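Local coordinates for protein 4-hydroxy-tetrahydrodipicolinate synthase (Methylacidiphilum fumariolicum SolV, PDB 6T3T) that probably catalyses the condensation of pyruvate with aspartate semialdehyde to 4-hydroxy-tetrahydrodipicolinate, a step of lysine biosynthesis, and forms a homotetramer, at residues L28-V42 with T63-G76. Residues are numbered along the deposited sequence; the frame is centred on the assembly and turned at random.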
ATOM      1  N   LEU A  28     -23.916  28.539  10.369  1.00 22.21           N
ATOM      2  CA  LEU A  28     -23.466  29.447   9.324  1.00 19.35           C
ATOM      3  C   LEU A  28     -23.097  30.811   9.900  1.00 19.23           C
ATOM      4  O   LEU A  28     -22.076  31.389   9.525  1.00 22.29           O
ATOM      5  CB  LEU A  28     -24.541  29.551   8.243  1.00 22.35           C
ATOM      6  CG  LEU A  28     -24.595  28.303   7.367  1.00 18.87           C
ATOM      7  CD1 LEU A  28     -25.782  28.327   6.396  1.00 19.16           C
ATOM      8  CD2 LEU A  28     -23.285  28.197   6.620  1.00 19.64           C
ATOM      9  N   GLU A  29     -23.904  31.331  10.826  1.00 23.82           N
ATOM     10  CA  GLU A  29     -23.577  32.610  11.455  1.00 20.01           C
ATOM     11  C   GLU A  29     -22.272  32.529  12.236  1.00 23.54           C
ATOM     12  O   GLU A  29     -21.477  33.471  12.221  1.00 20.46           O
ATOM     13  CB  GLU A  29     -24.713  33.066  12.361  1.00 16.48           C
ATOM     14  CG  GLU A  29     -26.015  33.382  11.608  1.00 22.53           C
ATOM     15  CD  GLU A  29     -25.899  34.565  10.623  1.00 24.64           C
ATOM     16  OE1 GLU A  29     -24.943  35.377  10.717  1.00 24.55           O
ATOM     17  OE2 GLU A  29     -26.798  34.700   9.763  1.00 26.53           O
ATOM     18  N   HIS A  30     -22.050  31.430  12.960  1.00 21.28           N
ATOM     19  CA  HIS A  30     -20.796  31.293  13.702  1.00 22.75           C
ATOM     20  C   HIS A  30     -19.602  31.308  12.748  1.00 19.70           C
ATOM     21  O   HIS A  30     -18.550  31.871  13.076  1.00 17.86           O
ATOM     22  CB  HIS A  30     -20.828  30.012  14.562  1.00 18.22           C
ATOM     23  CG  HIS A  30     -19.755  29.955  15.616  1.00 31.17           C
ATOM     24  ND1 HIS A  30     -19.592  30.937  16.578  1.00 31.86           N
ATOM     25  CD2 HIS A  30     -18.793  29.028  15.866  1.00 29.55           C
ATOM     26  CE1 HIS A  30     -18.574  30.622  17.361  1.00 29.83           C
ATOM     27  NE2 HIS A  30     -18.065  29.476  16.944  1.00 27.53           N
ATOM     28  N   GLN A  31     -19.757  30.722  11.546  1.00 17.84           N
ATOM     29  CA  GLN A  31     -18.682  30.774  10.554  1.00 16.65           C
ATOM     30  C   GLN A  31     -18.421  32.217  10.107  1.00 17.78           C
ATOM     31  O   GLN A  31     -17.277  32.685  10.129  1.00 13.74           O
ATOM     32  CB  GLN A  31     -19.006  29.888   9.343  1.00 15.42           C
ATOM     33  CG  GLN A  31     -19.153  28.355   9.635  1.00 17.95           C
ATOM     34  CD  GLN A  31     -17.895  27.768  10.261  1.00 18.60           C
ATOM     35  OE1 GLN A  31     -16.816  27.808   9.665  1.00 20.03           O
ATOM     36  NE2 GLN A  31     -18.010  27.305  11.498  1.00 19.52           N
ATOM     37  N   ILE A  32     -19.478  32.931   9.705  1.00 18.33           N
ATOM     38  CA  ILE A  32     -19.347  34.299   9.191  1.00 16.32           C
ATOM     39  C   ILE A  32     -18.718  35.218  10.232  1.00 19.64           C
ATOM     40  O   ILE A  32     -18.008  36.173   9.895  1.00 20.97           O
ATOM     41  CB  ILE A  32     -20.730  34.831   8.762  1.00 20.08           C
ATOM     42  CG1 ILE A  32     -21.258  34.055   7.563  1.00 20.05           C
ATOM     43  CG2 ILE A  32     -20.681  36.353   8.504  1.00 15.57           C
ATOM     44  CD1 ILE A  32     -22.748  34.233   7.351  1.00 16.81           C
ATOM     45  N   GLU A  33     -19.024  34.986  11.509  1.00 16.34           N
ATOM     46  CA  GLU A  33     -18.529  35.830  12.597  1.00 23.71           C
ATOM     47  C   GLU A  33     -17.078  35.562  12.937  1.00 17.91           C
ATOM     48  O   GLU A  33     -16.517  36.258  13.787  1.00 19.77           O
ATOM     49  CB  GLU A  33     -19.358  35.602  13.879  1.00 19.27           C
ATOM     50  CG  GLU A  33     -20.767  36.201  13.890  1.00 27.38           C
ATOM     51  CD  GLU A  33     -21.631  35.527  14.968  1.00 37.92           C
ATOM     52  OE1 GLU A  33     -21.081  34.647  15.687  1.00 32.34           O
ATOM     53  OE2 GLU A  33     -22.848  35.831  15.070  1.00 42.08           O
ATOM     54  N   ASN A  34     -16.471  34.551  12.328  1.00 18.29           N
ATOM     55  CA  ASN A  34     -15.163  34.115  12.760  1.00 19.43           C
ATOM     56  C   ASN A  34     -14.199  33.983  11.604  1.00 17.91           C
ATOM     57  O   ASN A  34     -13.370  33.072  11.565  1.00 20.02           O
ATOM     58  CB  ASN A  34     -15.306  32.825  13.558  1.00 20.76           C
ATOM     59  CG  ASN A  34     -15.740  33.105  14.976  1.00 19.78           C
ATOM     60  OD1 ASN A  34     -15.000  33.725  15.737  1.00 26.33           O
ATOM     61  ND2 ASN A  34     -16.948  32.724  15.318  1.00 20.64           N
ATOM     62  N   ARG A  35     -14.285  34.914  10.654  1.00 17.09           N
ATOM     63  CA  ARG A  35     -13.247  35.149   9.650  1.00 18.69           C
ATOM     64  C   ARG A  35     -13.088  33.976   8.680  1.00 19.24           C
ATOM     65  O   ARG A  35     -11.984  33.678   8.222  1.00 19.86           O
ATOM     66  CB  ARG A  35     -11.922  35.519  10.330  1.00 17.72           C
ATOM     67  CG  ARG A  35     -12.124  36.685  11.327  1.00 26.27           C
ATOM     68  CD  ARG A  35     -10.836  37.424  11.638  1.00 32.44           C
ATOM     69  NE  ARG A  35     -10.164  37.891  10.429  1.00 35.03           N
ATOM     70  CZ  ARG A  35      -8.965  38.471  10.416  1.00 37.19           C
ATOM     71  NH1 ARG A  35      -8.297  38.670  11.555  1.00 31.80           N
ATOM     72  NH2 ARG A  35      -8.433  38.849   9.261  1.00 36.71           N
ATOM     73  N   ILE A  36     -14.179  33.298   8.372  1.00 12.68           N
ATOM     74  CA  ILE A  36     -14.178  32.228   7.396  1.00 14.96           C
ATOM     75  C   ILE A  36     -14.441  32.821   6.012  1.00 20.34           C
ATOM     76  O   ILE A  36     -15.321  33.682   5.835  1.00 15.86           O
ATOM     77  CB  ILE A  36     -15.211  31.169   7.799  1.00 14.02           C
ATOM     78  CG1 ILE A  36     -14.803  30.652   9.180  1.00 13.81           C
ATOM     79  CG2 ILE A  36     -15.341  30.076   6.757  1.00 15.98           C
ATOM     80  CD1 ILE A  36     -13.624  29.670   9.118  1.00 12.38           C
ATOM     81  N   ASP A  37     -13.656  32.387   5.029  1.00 18.94           N
ATOM     82  CA  ASP A  37     -13.770  32.985   3.707  1.00 20.92           C
ATOM     83  C   ASP A  37     -14.923  32.422   2.899  1.00 20.69           C
ATOM     84  O   ASP A  37     -15.406  33.109   1.988  1.00 16.95           O
ATOM     85  CB  ASP A  37     -12.463  32.820   2.943  1.00 17.61           C
ATOM     86  CG  ASP A  37     -11.337  33.561   3.622  1.00 23.12           C
ATOM     87  OD1 ASP A  37     -11.398  34.805   3.627  1.00 28.01           O
ATOM     88  OD2 ASP A  37     -10.466  32.910   4.242  1.00 20.07           O
ATOM     89  N   GLY A  38     -15.366  31.208   3.199  1.00 13.47           N
ATOM     90  CA  GLY A  38     -16.438  30.634   2.411  1.00 19.54           C
ATOM     91  C   GLY A  38     -16.868  29.305   2.978  1.00 17.30           C
ATOM     92  O   GLY A  38     -16.280  28.785   3.932  1.00 17.58           O
ATOM     93  N   ILE A  39     -17.904  28.749   2.356  1.00 16.01           N
ATOM     94  CA  ILE A  39     -18.585  27.549   2.825  1.00 15.55           C
ATOM     95  C   ILE A  39     -18.637  26.534   1.686  1.00 17.76           C
ATOM     96  O   ILE A  39     -18.895  26.895   0.533  1.00 16.55           O
ATOM     97  CB  ILE A  39     -20.018  27.888   3.316  1.00 19.63           C
ATOM     98  CG1 ILE A  39     -19.986  28.985   4.393  1.00 20.90           C
ATOM     99  CG2 ILE A  39     -20.754  26.636   3.822  1.00 13.68           C
ATOM    100  CD1 ILE A  39     -19.420  28.535   5.739  1.00 16.00           C
ATOM    101  N   VAL A  40     -18.400  25.267   2.007  1.00 15.58           N
ATOM    102  CA  VAL A  40     -18.636  24.160   1.083  1.00 17.62           C
ATOM    103  C   VAL A  40     -19.793  23.328   1.624  1.00 17.04           C
ATOM    104  O   VAL A  40     -19.586  22.463   2.481  1.00 18.66           O
ATOM    105  CB  VAL A  40     -17.388  23.297   0.909  1.00 20.82           C
ATOM    106  CG1 VAL A  40     -17.729  22.081   0.089  1.00 24.01           C
ATOM    107  CG2 VAL A  40     -16.293  24.095   0.272  1.00 22.21           C
ATOM    108  N   PRO A  41     -21.018  23.571   1.192  1.00 18.50           N
ATOM    109  CA  PRO A  41     -22.131  22.739   1.648  1.00 18.71           C
ATOM    110  C   PRO A  41     -22.194  21.451   0.853  1.00 18.84           C
ATOM    111  O   PRO A  41     -21.760  21.391  -0.298  1.00 22.60           O
ATOM    112  CB  PRO A  41     -23.359  23.620   1.387  1.00 19.62           C
ATOM    113  CG  PRO A  41     -22.957  24.422   0.154  1.00 21.13           C
ATOM    114  CD  PRO A  41     -21.439  24.580   0.200  1.00 18.92           C
ATOM    115  N   VAL A  42     -22.745  20.420   1.497  1.00 20.38           N
ATOM    116  CA  VAL A  42     -23.067  19.107   0.931  1.00 24.71           C
ATOM    117  C   VAL A  42     -21.908  18.462   0.176  1.00 25.86           C
ATOM    118  O   VAL A  42     -22.083  17.948  -0.941  1.00 28.02           O
ATOM    119  CB  VAL A  42     -24.341  19.182   0.048  1.00 27.71           C
ATOM    120  CG1 VAL A  42     -25.479  19.758   0.857  1.00 23.95           C
ATOM    121  CG2 VAL A  42     -24.152  20.001  -1.237  1.00 23.39           C
ATOM    122  N   THR A  63     -28.242  27.409   2.445  1.00 18.93           N
ATOM    123  CA  THR A  63     -26.941  28.017   2.674  1.00 22.85           C
ATOM    124  C   THR A  63     -26.834  29.346   1.932  1.00 22.73           C
ATOM    125  O   THR A  63     -26.416  30.349   2.510  1.00 18.68           O
ATOM    126  CB  THR A  63     -25.823  27.055   2.258  1.00 23.85           C
ATOM    127  OG1 THR A  63     -25.942  25.823   2.989  1.00 21.34           O
ATOM    128  CG2 THR A  63     -24.449  27.675   2.522  1.00 17.93           C
ATOM    129  N   ALA A  64     -27.239  29.378   0.656  1.00 19.98           N
ATOM    130  CA  ALA A  64     -27.187  30.631  -0.094  1.00 22.64           C
ATOM    131  C   ALA A  64     -28.105  31.660   0.523  1.00 20.84           C
ATOM    132  O   ALA A  64     -27.721  32.821   0.682  1.00 20.76           O
ATOM    133  CB  ALA A  64     -27.545  30.425  -1.568  1.00 16.75           C
ATOM    134  N   GLU A  65     -29.327  31.253   0.889  1.00 21.48           N
ATOM    135  CA  GLU A  65     -30.261  32.209   1.468  1.00 21.66           C
ATOM    136  C   GLU A  65     -29.745  32.773   2.781  1.00 23.85           C
ATOM    137  O   GLU A  65     -29.780  33.991   2.981  1.00 22.49           O
ATOM    138  CB  GLU A  65     -31.616  31.561   1.693  1.00 22.30           C
ATOM    139  CG  GLU A  65     -32.399  31.478   0.428  1.00 32.45           C
ATOM    140  CD  GLU A  65     -33.486  30.464   0.535  1.00 34.39           C
ATOM    141  OE1 GLU A  65     -34.074  30.136  -0.512  1.00 37.49           O
ATOM    142  OE2 GLU A  65     -33.757  30.010   1.667  1.00 30.61           O
ATOM    143  N   ILE A  66     -29.217  31.906   3.662  1.00 20.39           N
ATOM    144  CA  ILE A  66     -28.732  32.362   4.970  1.00 23.12           C
ATOM    145  C   ILE A  66     -27.512  33.256   4.811  1.00 17.30           C
ATOM    146  O   ILE A  66     -27.461  34.353   5.370  1.00 17.46           O
ATOM    147  CB  ILE A  66     -28.419  31.165   5.890  1.00 20.14           C
ATOM    148  CG1 ILE A  66     -29.712  30.490   6.363  1.00 21.34           C
ATOM    149  CG2 ILE A  66     -27.580  31.603   7.083  1.00 15.91           C
ATOM    150  CD1 ILE A  66     -29.573  28.957   6.477  1.00 21.15           C
ATOM    151  N   VAL A  67     -26.546  32.825   3.997  1.00 16.42           N
ATOM    152  CA  VAL A  67     -25.283  33.539   3.859  1.00 21.34           C
ATOM    153  C   VAL A  67     -25.509  34.871   3.174  1.00 15.90           C
ATOM    154  O   VAL A  67     -24.844  35.858   3.505  1.00 19.87           O
ATOM    155  CB  VAL A  67     -24.253  32.670   3.104  1.00 20.53           C
ATOM    156  CG1 VAL A  67     -23.030  33.497   2.677  1.00 18.49           C
ATOM    157  CG2 VAL A  67     -23.790  31.530   3.990  1.00 17.47           C
ATOM    158  N   GLU A  68     -26.453  34.938   2.228  1.00 20.50           N
ATOM    159  CA  GLU A  68     -26.763  36.184   1.505  1.00 22.49           C
ATOM    160  C   GLU A  68     -25.499  36.922   1.064  1.00 21.75           C
ATOM    161  O   GLU A  68     -25.341  38.133   1.282  1.00 17.57           O
ATOM    162  CB  GLU A  68     -27.644  37.109   2.367  1.00 18.04           C
ATOM    163  CG  GLU A  68     -28.516  38.150   1.598  1.00 18.80           C
ATOM    164  CD  GLU A  68     -29.476  38.932   2.509  1.00 19.67           C
ATOM    165  OE1 GLU A  68     -29.826  40.106   2.226  1.00 21.55           O
ATOM    166  OE2 GLU A  68     -29.869  38.376   3.550  1.00 18.28           O
ATOM    167  N   LYS A  69     -24.600  36.172   0.426  1.00 19.78           N
ATOM    168  CA  LYS A  69     -23.399  36.658  -0.244  1.00 20.41           C
ATOM    169  C   LYS A  69     -22.367  37.282   0.693  1.00 18.59           C
ATOM    170  O   LYS A  69     -21.415  37.895   0.218  1.00 18.76           O
ATOM    171  CB  LYS A  69     -23.756  37.652  -1.359  1.00 20.88           C
ATOM    172  CG  LYS A  69     -24.590  37.019  -2.464  1.00 28.42           C
ATOM    173  CD  LYS A  69     -23.721  36.680  -3.661  1.00 40.46           C
ATOM    174  CE  LYS A  69     -23.757  37.822  -4.691  1.00 40.32           C
ATOM    175  NZ  LYS A  69     -22.945  37.473  -5.903  1.00 40.53           N
ATOM    176  N   ARG A  70     -22.515  37.151   2.009  1.00 19.24           N
ATOM    177  CA  ARG A  70     -21.517  37.754   2.893  1.00 18.78           C
ATOM    178  C   ARG A  70     -20.166  37.059   2.759  1.00 19.79           C
ATOM    179  O   ARG A  70     -19.124  37.713   2.817  1.00 17.49           O
ATOM    180  CB  ARG A  70     -21.995  37.714   4.335  1.00 17.06           C
ATOM    181  CG  ARG A  70     -23.160  38.633   4.597  1.00 20.43           C
ATOM    182  CD  ARG A  70     -23.710  38.440   6.000  1.00 18.86           C
ATOM    183  NE  ARG A  70     -24.569  37.262   6.081  1.00 18.42           N
ATOM    184  CZ  ARG A  70     -25.083  36.804   7.222  1.00 15.85           C
ATOM    185  NH1 ARG A  70     -24.821  37.415   8.359  1.00 14.98           N
ATOM    186  NH2 ARG A  70     -25.852  35.731   7.223  1.00 13.34           N
ATOM    187  N   ILE A  71     -20.164  35.741   2.562  1.00 19.30           N
ATOM    188  CA  ILE A  71     -18.956  34.985   2.260  1.00 15.28           C
ATOM    189  C   ILE A  71     -19.270  34.039   1.092  1.00 19.96           C
ATOM    190  O   ILE A  71     -20.431  33.845   0.711  1.00 17.70           O
ATOM    191  CB  ILE A  71     -18.424  34.220   3.501  1.00 16.84           C
ATOM    192  CG1 ILE A  71     -19.442  33.199   4.016  1.00 18.48           C
ATOM    193  CG2 ILE A  71     -18.063  35.168   4.637  1.00 12.06           C
ATOM    194  CD1 ILE A  71     -18.949  32.380   5.276  1.00 14.86           C
ATOM    195  N   LYS A  72     -18.224  33.416   0.546  1.00 18.76           N
ATOM    196  CA  LYS A  72     -18.380  32.629  -0.675  1.00 20.49           C
ATOM    197  C   LYS A  72     -18.987  31.264  -0.395  1.00 20.07           C
ATOM    198  O   LYS A  72     -18.848  30.700   0.693  1.00 16.98           O
ATOM    199  CB  LYS A  72     -17.040  32.430  -1.369  1.00 16.62           C
ATOM    200  CG  LYS A  72     -16.276  33.701  -1.580  1.00 22.73           C
ATOM    201  CD  LYS A  72     -16.772  34.404  -2.822  1.00 28.51           C
ATOM    202  CE  LYS A  72     -16.038  35.701  -3.053  1.00 34.36           C
ATOM    203  NZ  LYS A  72     -16.673  36.470  -4.168  1.00 38.86           N
ATOM    204  N   ILE A  73     -19.638  30.714  -1.409  1.00 17.32           N
ATOM    205  CA  ILE A  73     -20.155  29.356  -1.354  1.00 20.84           C
ATOM    206  C   ILE A  73     -19.637  28.595  -2.567  1.00 24.20           C
ATOM    207  O   ILE A  73     -19.859  29.018  -3.713  1.00 18.66           O
ATOM    208  CB  ILE A  73     -21.686  29.311  -1.333  1.00 20.22           C
ATOM    209  CG1 ILE A  73     -22.224  30.095  -0.135  1.00 22.13           C
ATOM    210  CG2 ILE A  73     -22.145  27.864  -1.296  1.00 17.03           C
ATOM    211  CD1 ILE A  73     -23.738  30.172  -0.128  1.00 21.06           C
ATOM    212  N   PHE A  74     -18.944  27.481  -2.319  1.00 19.66           N
ATOM    213  CA  PHE A  74     -18.609  26.522  -3.364  1.00 19.94           C
ATOM    214  C   PHE A  74     -19.337  25.233  -3.023  1.00 20.27           C
ATOM    215  O   PHE A  74     -18.949  24.520  -2.089  1.00 17.30           O
ATOM    216  CB  PHE A  74     -17.098  26.311  -3.500  1.00 17.53           C
ATOM    217  CG  PHE A  74     -16.417  27.408  -4.255  1.00 22.77           C
ATOM    218  CD1 PHE A  74     -16.318  28.685  -3.714  1.00 23.70           C
ATOM    219  CD2 PHE A  74     -15.915  27.182  -5.532  1.00 23.54           C
ATOM    220  CE1 PHE A  74     -15.685  29.715  -4.413  1.00 28.61           C
ATOM    221  CE2 PHE A  74     -15.284  28.215  -6.253  1.00 30.65           C
ATOM    222  CZ  PHE A  74     -15.182  29.488  -5.690  1.00 27.96           C
ATOM    223  N   ALA A  75     -20.406  24.958  -3.764  1.00 18.20           N
ATOM    224  CA  ALA A  75     -21.268  23.824  -3.482  1.00 17.84           C
ATOM    225  C   ALA A  75     -20.680  22.516  -4.012  1.00 17.02           C
ATOM    226  O   ALA A  75     -20.157  22.457  -5.125  1.00 17.81           O
ATOM    227  CB  ALA A  75     -22.646  24.071  -4.098  1.00 17.78           C
ATOM    228  N   GLY A  76     -20.802  21.459  -3.222  1.00 16.55           N
ATOM    229  CA  GLY A  76     -20.466  20.134  -3.697  1.00 22.74           C
ATOM    230  C   GLY A  76     -21.480  19.585  -4.688  1.00 22.21           C
ATOM    231  O   GLY A  76     -22.633  19.291  -4.346  1.00 22.49           O
TER
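Arg70 NH2 serves two acceptors at once: a nearly straight bond of 2.9 Å to Glu29 OE2, close to the guanidinium plane, and a more bent one to Ile66 O, in the last turn of helix 53-67. NH1 meets the syn lone pair of Glu29 OE1; with one nitrogen to each oxygen, the salt bridge is end-on and two-pronged, though carboxylate and guanidinium planes stand 48° apart. Arg70 NE binds Val67 O, which also accepts Arg70 N from the opposite face of its carbonyl plane; the guanidinium is thereby fixed in rotation, and Ile32 CD1 sits 3.4 Å above its centre. With an alanine in place of Glu29, the arginine charge would probably be left without its carboxylate mate, and helix 21-32 without this polar tie to the turn after helix 53-67.

Apolar packing continues from here to the strands. Leu28 CD1 lies against Ile66 CG2, 3.8 Å away, and Ile71 CD1, just before strand 72-76, wedges between Ile32 CG1 of the helix and Ile39 CG1 of the strand. It gets there because CG1 of Ile71 stands between backbone N and carbonyl carbon (chi1 61°), with chi2 extended.

Beneath the helices, strands 38-40 and 72-76 pair in parallel. Ile39 N gives to Lys72 O (2.7 Å), and Ile39 O accepts Phe74 N; farther along, Pro41 O accepts Gly76 N, while the proline ring lays CD against Ile73 CG2 (3.7 Å). Strand 5-9 flanks strand 38-40 through Thr8, and Val40 lies near Val204 and Lys162, the predicted pyruvate-binding and Schiff-base residues. Strand 38-40, helix 53-67 and strand 72-76 form a right-handed beta-alpha-beta unit of the TIM barrel, helix 21-32 packing beside it.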